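X-PRO dipeptidase (Streptococcus pyogenes M1 GAS, PDB 3O5V) probably acts as a manganese-dependent proline dipeptidase of family M24B; this chain is the enzyme's N-terminal creatinase/prolidase domain. Local coordinates at residues F22-T27 with F102-V107; R41-F46 with L55-L60. All coordinates share one frame; numbering follows the deposited sequence.

In the fold
Both interactions are built on the mixed six-stranded sheet of the creatinase/prolidase N-terminal domain: interaction 2 within it, interaction 1 just beyond the ends of two of its strands. Interaction 2 is buried: it pairs the adjacent antiparallel strands 44-48 and 54-58 through backbone hydrogen bonds and covers them with leucine and phenylalanine side chains. Interaction 1 lies at the surface, where the chain leaving strand 19-22, with the first turn of helix 25-32, meets the loop after strand 97-100 through one histidine ring. The centres of interactions 1 and 2 lie about 12 Å apart. They touch where Phe22 N meets Leu45 O, a probable hydrogen bond between neighbouring strands, and where Leu105 packs on Phe44 and Pro25 on Leu43.

Interaction 1: residues F22-T27 with F102-V107; sequences FSDPVT and FDHLNV
His104 lies with one ring face against the backbone of Asp24, where the loops that follow strands 19-22 and 97-100 come together beside the parallel-stranded part of the creatinase/prolidase N-terminal sheet. The tight part is a CH-pi contact: Asp24 CA sits 3.4 Å from the centroid of the His104 ring, only 4° off its normal, and Asp24 CB comes within 3.6 Å of His104 CG. With CG anti to its backbone N, His104 carries the imidazole across to the other loop. Pro25 CD approaches His104 CE1 to 3.6 Å, the two side chains crossing at about a right angle. On the inner side, buried Ser23 places OG at the ring edge, 2.9 Å from His104 CD2, and also touches the methyl CD1 of Leu105; both Ser23 and Leu105 rest on Phe44 of strand 44-48. Ser23 O and His104 NE2 are close, but the angle is too poor for a hydrogen bond. Glu101, just before 102-107, supplies hydrogen bonds to the other segment: OE1 accepts from Ser23 N and Asp24 N, and OE2 is hydrogen-bonded to Thr27 OG1. Toward solvent the packing is looser. There the Asp24 carboxylate stacks with its plane 25° from that of the ring, but OD2 comes no nearer to it than 3.9 Å, at His104 ND1, and makes no hydrogen bond to the imidazole. Asp24 instead serves as N-cap of helix 25-32, where Val26 N donates to Asp24 OD1 at 2.9 Å from 36° above the carboxylate plane.

Interaction 2: residues R41-F46 with L55-L60; sequences RQLFLF and LFVPAL
Phe44 and Phe56 form an antiparallel hydrogen-bonded pair, Phe44 N donating to Phe56 O at 3.0 Å and Phe56 N to Phe44 O at 2.8 Å, while the short strands run at 162° to each other. Leu43 CA adds a CH...O contact to Phe56 O. On the face bearing Phe44 and Phe56, the Phe56 CD2 atom lies at the edge of the Phe44 ring, and Phe46 turns its own edge, at CE2, to Phe56 CB, 3.9 Å away. Phe56 also meets the Tyr76 ring with planes about 10° apart, and helix 82-89 covers this side through Ile86. These strands, 44-48 and 54-58, make a beta hairpin inside the mixed sheet of the creatinase/prolidase N-terminal domain. On its other face Leu55 CD1 touches Leu45 CD1, and Leu43 CD1 meets Val57 CG1 at 3.7 Å; Ile28 of helix 25-32 packs on Leu43 and Leu45. Pro58 CD lies 3.2 Å from Gln42 O, a buried carbonyl with no hydrogen-bond partner in the model. Arg41, extended from CG to NE, crosses Pro58 obliquely with CD 3.6 Å from Pro58 CB; its NE is in a salt bridge with Asp78 OD1, and Leu60 CD2 sits 3.6 Å above one guanidinium face, offset toward NH1.

Interaction 1: residues F22-T27 with F102-V107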
ATOM      1  N   PHE A  22      -1.386  -2.798  -0.734  1.00 22.36           N
ATOM      2  CA  PHE A  22      -2.827  -2.945  -0.550  1.00 22.99           C
ATOM      3  C   PHE A  22      -3.563  -1.712  -1.061  1.00 22.76           C
ATOM      4  O   PHE A  22      -3.054  -0.601  -0.920  1.00 23.35           O
ATOM      5  CB  PHE A  22      -3.151  -3.242   0.914  1.00 22.60           C
ATOM      6  CG  PHE A  22      -2.526  -4.518   1.413  1.00 22.19           C
ATOM      7  CD1 PHE A  22      -3.194  -5.735   1.282  1.00 23.37           C
ATOM      8  CD2 PHE A  22      -1.253  -4.506   1.986  1.00 23.66           C
ATOM      9  CE1 PHE A  22      -2.606  -6.931   1.740  1.00 23.12           C
ATOM     10  CE2 PHE A  22      -0.657  -5.686   2.451  1.00 24.80           C
ATOM     11  CZ  PHE A  22      -1.338  -6.904   2.315  1.00 23.62           C
ATOM     12  N   SER A  23      -4.729  -1.911  -1.687  1.00 22.62           N
ATOM     13  CA  SER A  23      -5.515  -0.784  -2.223  1.00 23.00           C
ATOM     14  C   SER A  23      -6.978  -0.774  -1.759  1.00 23.54           C
ATOM     15  O   SER A  23      -7.638   0.272  -1.808  1.00 23.61           O
ATOM     16  CB  SER A  23      -5.447  -0.737  -3.758  1.00 23.50           C
ATOM     17  OG  SER A  23      -5.865  -1.986  -4.291  1.00 23.34           O
ATOM     18  N   ASP A  24      -7.498  -1.937  -1.341  1.00 23.47           N
ATOM     19  CA  ASP A  24      -8.912  -2.072  -1.031  1.00 24.04           C
ATOM     20  C   ASP A  24      -9.113  -1.460   0.349  1.00 24.17           C
ATOM     21  O   ASP A  24      -8.462  -1.910   1.310  1.00 23.41           O
ATOM     22  CB  ASP A  24      -9.298  -3.569  -1.031  1.00 24.32           C
ATOM     23  CG  ASP A  24     -10.808  -3.816  -0.881  1.00 26.54           C
ATOM     24  OD1 ASP A  24     -11.529  -3.034  -0.222  1.00 26.68           O
ATOM     25  OD2 ASP A  24     -11.268  -4.840  -1.425  1.00 30.16           O
ATOM     26  N   PRO A  25      -9.994  -0.439   0.465  1.00 23.85           N
ATOM     27  CA  PRO A  25     -10.258   0.152   1.791  1.00 23.77           C
ATOM     28  C   PRO A  25     -10.638  -0.882   2.862  1.00 23.50           C
ATOM     29  O   PRO A  25     -10.296  -0.713   4.049  1.00 23.33           O
ATOM     30  CB  PRO A  25     -11.446   1.071   1.523  1.00 24.24           C
ATOM     31  CG  PRO A  25     -11.258   1.505   0.096  1.00 25.33           C
ATOM     32  CD  PRO A  25     -10.717   0.277  -0.604  1.00 24.42           C
ATOM     33  N   VAL A  26     -11.323  -1.949   2.460  1.00 23.12           N
ATOM     34  CA  VAL A  26     -11.747  -2.976   3.431  1.00 23.16           C
ATOM     35  C   VAL A  26     -10.561  -3.759   3.984  1.00 23.50           C
ATOM     36  O   VAL A  26     -10.486  -4.002   5.201  1.00 23.17           O
ATOM     37  CB  VAL A  26     -12.830  -3.927   2.832  1.00 23.30           C
ATOM     38  CG1 VAL A  26     -13.175  -5.050   3.809  1.00 24.27           C
ATOM     39  CG2 VAL A  26     -14.096  -3.100   2.423  1.00 24.44           C
ATOM     40  N   THR A  27      -9.635  -4.146   3.095  1.00 23.12           N
ATOM     41  CA  THR A  27      -8.404  -4.829   3.505  1.00 22.56           C
ATOM     42  C   THR A  27      -7.540  -3.900   4.357  1.00 21.97           C
ATOM     43  O   THR A  27      -6.954  -4.336   5.346  1.00 21.74           O
ATOM     44  CB  THR A  27      -7.587  -5.337   2.284  1.00 23.11           C
ATOM     45  OG1 THR A  27      -8.471  -5.976   1.348  1.00 23.02           O
ATOM     46  CG2 THR A  27      -6.530  -6.361   2.732  1.00 22.97           C
ATOM     47  N   PHE A 102      -5.310  -7.889  -6.958  1.00 27.53           N
ATOM     48  CA  PHE A 102      -5.821  -7.864  -8.338  1.00 29.06           C
ATOM     49  C   PHE A 102      -7.357  -7.815  -8.400  1.00 29.28           C
ATOM     50  O   PHE A 102      -7.913  -7.361  -9.410  1.00 29.43           O
ATOM     51  CB  PHE A 102      -5.298  -9.068  -9.137  1.00 29.17           C
ATOM     52  CG  PHE A 102      -3.845  -8.966  -9.582  1.00 31.29           C
ATOM     53  CD1 PHE A 102      -3.013  -7.910  -9.191  1.00 33.01           C
ATOM     54  CD2 PHE A 102      -3.305  -9.971 -10.399  1.00 33.26           C
ATOM     55  CE1 PHE A 102      -1.677  -7.848  -9.622  1.00 34.39           C
ATOM     56  CE2 PHE A 102      -1.980  -9.927 -10.827  1.00 33.59           C
ATOM     57  CZ  PHE A 102      -1.160  -8.862 -10.438  1.00 34.99           C
ATOM     58  N   ASP A 103      -8.038  -8.258  -7.336  1.00 29.47           N
ATOM     59  CA  ASP A 103      -9.512  -8.146  -7.283  1.00 30.30           C
ATOM     60  C   ASP A 103     -10.069  -6.757  -6.981  1.00 29.29           C
ATOM     61  O   ASP A 103     -11.281  -6.540  -7.081  1.00 29.05           O
ATOM     62  CB  ASP A 103     -10.141  -9.149  -6.316  1.00 31.62           C
ATOM     63  CG  ASP A 103     -10.555 -10.433  -7.004  1.00 35.94           C
ATOM     64  OD1 ASP A 103     -10.871 -10.402  -8.217  1.00 39.55           O
ATOM     65  OD2 ASP A 103     -10.555 -11.473  -6.325  1.00 41.16           O
ATOM     66  N   HIS A 104      -9.200  -5.826  -6.595  1.00 27.90           N
ATOM     67  CA  HIS A 104      -9.650  -4.478  -6.275  1.00 26.87           C
ATOM     68  C   HIS A 104      -8.986  -3.410  -7.151  1.00 26.30           C
ATOM     69  O   HIS A 104      -9.629  -2.473  -7.617  1.00 26.13           O
ATOM     70  CB  HIS A 104      -9.433  -4.157  -4.786  1.00 26.34           C
ATOM     71  CG  HIS A 104      -9.623  -2.710  -4.485  1.00 25.41           C
ATOM     72  ND1 HIS A 104     -10.853  -2.168  -4.168  1.00 26.70           N
ATOM     73  CD2 HIS A 104      -8.760  -1.673  -4.558  1.00 24.32           C
ATOM     74  CE1 HIS A 104     -10.725  -0.862  -4.013  1.00 24.54           C
ATOM     75  NE2 HIS A 104      -9.464  -0.539  -4.237  1.00 27.67           N
ATOM     76  N   LEU A 105      -7.686  -3.558  -7.358  1.00 26.62           N
ATOM     77  CA  LEU A 105      -6.905  -2.582  -8.094  1.00 25.89           C
ATOM     78  C   LEU A 105      -7.417  -2.469  -9.540  1.00 25.91           C
ATOM     79  O   LEU A 105      -7.440  -3.470 -10.260  1.00 25.72           O
ATOM     80  CB  LEU A 105      -5.454  -3.063  -8.090  1.00 26.20           C
ATOM     81  CG  LEU A 105      -4.299  -2.144  -8.446  1.00 25.38           C
ATOM     82  CD1 LEU A 105      -4.175  -1.019  -7.436  1.00 26.07           C
ATOM     83  CD2 LEU A 105      -3.046  -3.008  -8.450  1.00 25.76           C
ATOM     84  N   ASN A 106      -7.820  -1.272  -9.961  1.00 25.67           N
ATOM     85  CA  ASN A 106      -8.243  -1.091 -11.350  1.00 26.16           C
ATOM     86  C   ASN A 106      -7.026  -0.980 -12.285  1.00 26.64           C
ATOM     87  O   ASN A 106      -5.887  -0.821 -11.825  1.00 25.92           O
ATOM     88  CB  ASN A 106      -9.295   0.039 -11.509  1.00 26.47           C
ATOM     89  CG  ASN A 106      -8.732   1.455 -11.276  1.00 27.07           C
ATOM     90  OD1 ASN A 106      -9.351   2.292 -10.595  1.00 30.56           O
ATOM     91  ND2 ASN A 106      -7.607   1.739 -11.873  1.00 25.47           N
ATOM     92  N   VAL A 107      -7.255  -1.108 -13.588  1.00 26.98           N
ATOM     93  CA  VAL A 107      -6.145  -1.125 -14.546  1.00 28.05           C
ATOM     94  C   VAL A 107      -5.367   0.200 -14.570  1.00 28.08           C
ATOM     95  O   VAL A 107      -4.137   0.197 -14.688  1.00 28.68           O
ATOM     96  CB  VAL A 107      -6.640  -1.528 -15.963  1.00 27.87           C
ATOM     97  CG1 VAL A 107      -5.508  -1.480 -16.977  1.00 29.47           C
ATOM     98  CG2 VAL A 107      -7.212  -2.930 -15.910  1.00 28.05           C
TER

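Interaction 2: residues R41-F46 with L55-L60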
ATOM      1  N   ARG A  41      -9.818   9.657  -5.445  1.00 31.33           N
ATOM      2  CA  ARG A  41      -8.429   9.892  -5.059  1.00 29.77           C
ATOM      3  C   ARG A  41      -7.678   8.588  -4.755  1.00 28.93           C
ATOM      4  O   ARG A  41      -8.278   7.526  -4.631  1.00 28.90           O
ATOM      5  CB  ARG A  41      -8.361  10.849  -3.867  1.00 29.34           C
ATOM      6  CG  ARG A  41      -8.906  12.256  -4.175  1.00 30.59           C
ATOM      7  CD  ARG A  41      -8.590  13.253  -3.063  1.00 31.48           C
ATOM      8  NE  ARG A  41      -9.197  14.550  -3.343  1.00 32.61           N
ATOM      9  CZ  ARG A  41     -10.472  14.863  -3.092  1.00 33.30           C
ATOM     10  NH1 ARG A  41     -11.295  13.989  -2.533  1.00 31.28           N
ATOM     11  NH2 ARG A  41     -10.925  16.068  -3.402  1.00 35.78           N
ATOM     12  N   GLN A  42      -6.358   8.680  -4.638  1.00 27.85           N
ATOM     13  CA  GLN A  42      -5.536   7.489  -4.405  1.00 27.05           C
ATOM     14  C   GLN A  42      -5.415   7.107  -2.924  1.00 26.44           C
ATOM     15  O   GLN A  42      -5.331   7.971  -2.058  1.00 26.53           O
ATOM     16  CB  GLN A  42      -4.147   7.692  -5.010  1.00 27.35           C
ATOM     17  CG  GLN A  42      -4.180   8.012  -6.519  1.00 27.26           C
ATOM     18  CD  GLN A  42      -4.720   6.862  -7.370  1.00 30.27           C
ATOM     19  OE1 GLN A  42      -4.601   5.687  -7.009  1.00 29.50           O
ATOM     20  NE2 GLN A  42      -5.304   7.202  -8.523  1.00 30.43           N
ATOM     21  N   LEU A  43      -5.380   5.802  -2.668  1.00 25.14           N
ATOM     22  CA  LEU A  43      -5.171   5.223  -1.339  1.00 24.54           C
ATOM     23  C   LEU A  43      -4.329   3.963  -1.520  1.00 23.73           C
ATOM     24  O   LEU A  43      -4.719   3.087  -2.278  1.00 23.44           O
ATOM     25  CB  LEU A  43      -6.523   4.857  -0.713  1.00 24.01           C
ATOM     26  CG  LEU A  43      -6.516   3.925   0.500  1.00 24.23           C
ATOM     27  CD1 LEU A  43      -5.941   4.650   1.724  1.00 23.65           C
ATOM     28  CD2 LEU A  43      -7.924   3.397   0.760  1.00 25.63           C
ATOM     29  N   PHE A  44      -3.177   3.881  -0.844  1.00 23.25           N
ATOM     30  CA  PHE A  44      -2.342   2.662  -0.869  1.00 23.44           C
ATOM     31  C   PHE A  44      -1.690   2.412   0.481  1.00 23.59           C
ATOM     32  O   PHE A  44      -1.270   3.364   1.173  1.00 23.88           O
ATOM     33  CB  PHE A  44      -1.211   2.731  -1.925  1.00 23.38           C
ATOM     34  CG  PHE A  44      -1.683   2.812  -3.349  1.00 24.02           C
ATOM     35  CD1 PHE A  44      -2.273   1.708  -3.973  1.00 24.43           C
ATOM     36  CD2 PHE A  44      -1.487   3.988  -4.092  1.00 24.10           C
ATOM     37  CE1 PHE A  44      -2.696   1.785  -5.310  1.00 24.20           C
ATOM     38  CE2 PHE A  44      -1.915   4.080  -5.416  1.00 24.81           C
ATOM     39  CZ  PHE A  44      -2.513   2.976  -6.032  1.00 24.63           C
ATOM     40  N   LEU A  45      -1.620   1.141   0.864  1.00 23.05           N
ATOM     41  CA  LEU A  45      -0.771   0.727   1.981  1.00 22.65           C
ATOM     42  C   LEU A  45       0.420  -0.083   1.461  1.00 22.83           C
ATOM     43  O   LEU A  45       0.248  -1.145   0.873  1.00 23.03           O
ATOM     44  CB  LEU A  45      -1.565  -0.093   3.017  1.00 22.80           C
ATOM     45  CG  LEU A  45      -0.748  -0.640   4.196  1.00 23.21           C
ATOM     46  CD1 LEU A  45      -0.215   0.495   5.091  1.00 21.72           C
ATOM     47  CD2 LEU A  45      -1.549  -1.601   5.039  1.00 21.87           C
ATOM     48  N   PHE A  46       1.623   0.438   1.679  1.00 22.02           N
ATOM     49  CA  PHE A  46       2.857  -0.201   1.201  1.00 23.25           C
ATOM     50  C   PHE A  46       3.491  -0.975   2.343  1.00 23.31           C
ATOM     51  O   PHE A  46       3.978  -0.373   3.317  1.00 24.83           O
ATOM     52  CB  PHE A  46       3.833   0.867   0.687  1.00 22.59           C
ATOM     53  CG  PHE A  46       3.336   1.609  -0.525  1.00 23.69           C
ATOM     54  CD1 PHE A  46       3.484   1.058  -1.805  1.00 24.45           C
ATOM     55  CD2 PHE A  46       2.694   2.837  -0.391  1.00 25.94           C
ATOM     56  CE1 PHE A  46       3.012   1.734  -2.932  1.00 24.13           C
ATOM     57  CE2 PHE A  46       2.227   3.531  -1.512  1.00 25.50           C
ATOM     58  CZ  PHE A  46       2.381   2.979  -2.784  1.00 25.44           C
ATOM     59  N   LEU A  55       1.599   4.292   4.838  1.00 22.55           N
ATOM     60  CA  LEU A  55       0.260   4.573   4.348  1.00 22.45           C
ATOM     61  C   LEU A  55       0.275   5.837   3.495  1.00 22.84           C
ATOM     62  O   LEU A  55       0.778   6.878   3.931  1.00 22.98           O
ATOM     63  CB  LEU A  55      -0.758   4.717   5.493  1.00 22.00           C
ATOM     64  CG  LEU A  55      -2.202   4.921   4.997  1.00 22.83           C
ATOM     65  CD1 LEU A  55      -2.757   3.665   4.338  1.00 24.39           C
ATOM     66  CD2 LEU A  55      -3.101   5.363   6.133  1.00 24.08           C
ATOM     67  N   PHE A  56      -0.285   5.730   2.294  1.00 22.17           N
ATOM     68  CA  PHE A  56      -0.405   6.864   1.358  1.00 23.18           C
ATOM     69  C   PHE A  56      -1.879   7.221   1.161  1.00 22.99           C
ATOM     70  O   PHE A  56      -2.668   6.367   0.738  1.00 23.04           O
ATOM     71  CB  PHE A  56       0.235   6.501  -0.000  1.00 22.87           C
ATOM     72  CG  PHE A  56       0.217   7.638  -0.993  1.00 25.02           C
ATOM     73  CD1 PHE A  56       1.147   8.669  -0.900  1.00 26.67           C
ATOM     74  CD2 PHE A  56      -0.736   7.680  -2.014  1.00 27.48           C
ATOM     75  CE1 PHE A  56       1.124   9.762  -1.805  1.00 26.97           C
ATOM     76  CE2 PHE A  56      -0.761   8.752  -2.933  1.00 28.24           C
ATOM     77  CZ  PHE A  56       0.173   9.796  -2.816  1.00 27.50           C
ATOM     78  N   VAL A  57      -2.249   8.472   1.461  1.00 23.07           N
ATOM     79  CA  VAL A  57      -3.649   8.910   1.443  1.00 23.31           C
ATOM     80  C   VAL A  57      -3.822  10.315   0.830  1.00 23.64           C
ATOM     81  O   VAL A  57      -2.858  11.064   0.722  1.00 24.16           O
ATOM     82  CB  VAL A  57      -4.262   8.927   2.901  1.00 23.31           C
ATOM     83  CG1 VAL A  57      -4.431   7.504   3.443  1.00 24.37           C
ATOM     84  CG2 VAL A  57      -3.397   9.767   3.867  1.00 23.38           C
ATOM     85  N   PRO A  58      -5.064  10.684   0.453  1.00 24.33           N
ATOM     86  CA  PRO A  58      -5.294  12.110   0.181  1.00 24.32           C
ATOM     87  C   PRO A  58      -4.963  12.956   1.408  1.00 24.61           C
ATOM     88  O   PRO A  58      -5.200  12.517   2.546  1.00 24.95           O
ATOM     89  CB  PRO A  58      -6.795  12.182  -0.087  1.00 24.98           C
ATOM     90  CG  PRO A  58      -7.219  10.768  -0.409  1.00 25.08           C
ATOM     91  CD  PRO A  58      -6.296   9.886   0.351  1.00 23.57           C
ATOM     92  N   ALA A  59      -4.448  14.164   1.181  1.00 24.40           N
ATOM     93  CA  ALA A  59      -4.084  15.084   2.264  1.00 24.50           C
ATOM     94  C   ALA A  59      -5.231  15.234   3.253  1.00 24.18           C
ATOM     95  O   ALA A  59      -5.008  15.311   4.457  1.00 24.16           O
ATOM     96  CB  ALA A  59      -3.721  16.446   1.694  1.00 25.77           C
ATOM     97  N   LEU A  60      -6.461  15.270   2.745  1.00 24.60           N
ATOM     98  CA  LEU A  60      -7.623  15.462   3.625  1.00 24.51           C
ATOM     99  C   LEU A  60      -7.808  14.333   4.661  1.00 24.60           C
ATOM    100  O   LEU A  60      -8.498  14.524   5.685  1.00 24.72           O
ATOM    101  CB  LEU A  60      -8.887  15.700   2.800  1.00 24.99           C
ATOM    102  CG  LEU A  60      -9.462  14.538   1.983  1.00 26.70           C
ATOM    103  CD1 LEU A  60     -10.430  13.744   2.843  1.00 28.21           C
ATOM    104  CD2 LEU A  60     -10.183  15.073   0.759  1.00 28.20           C
TER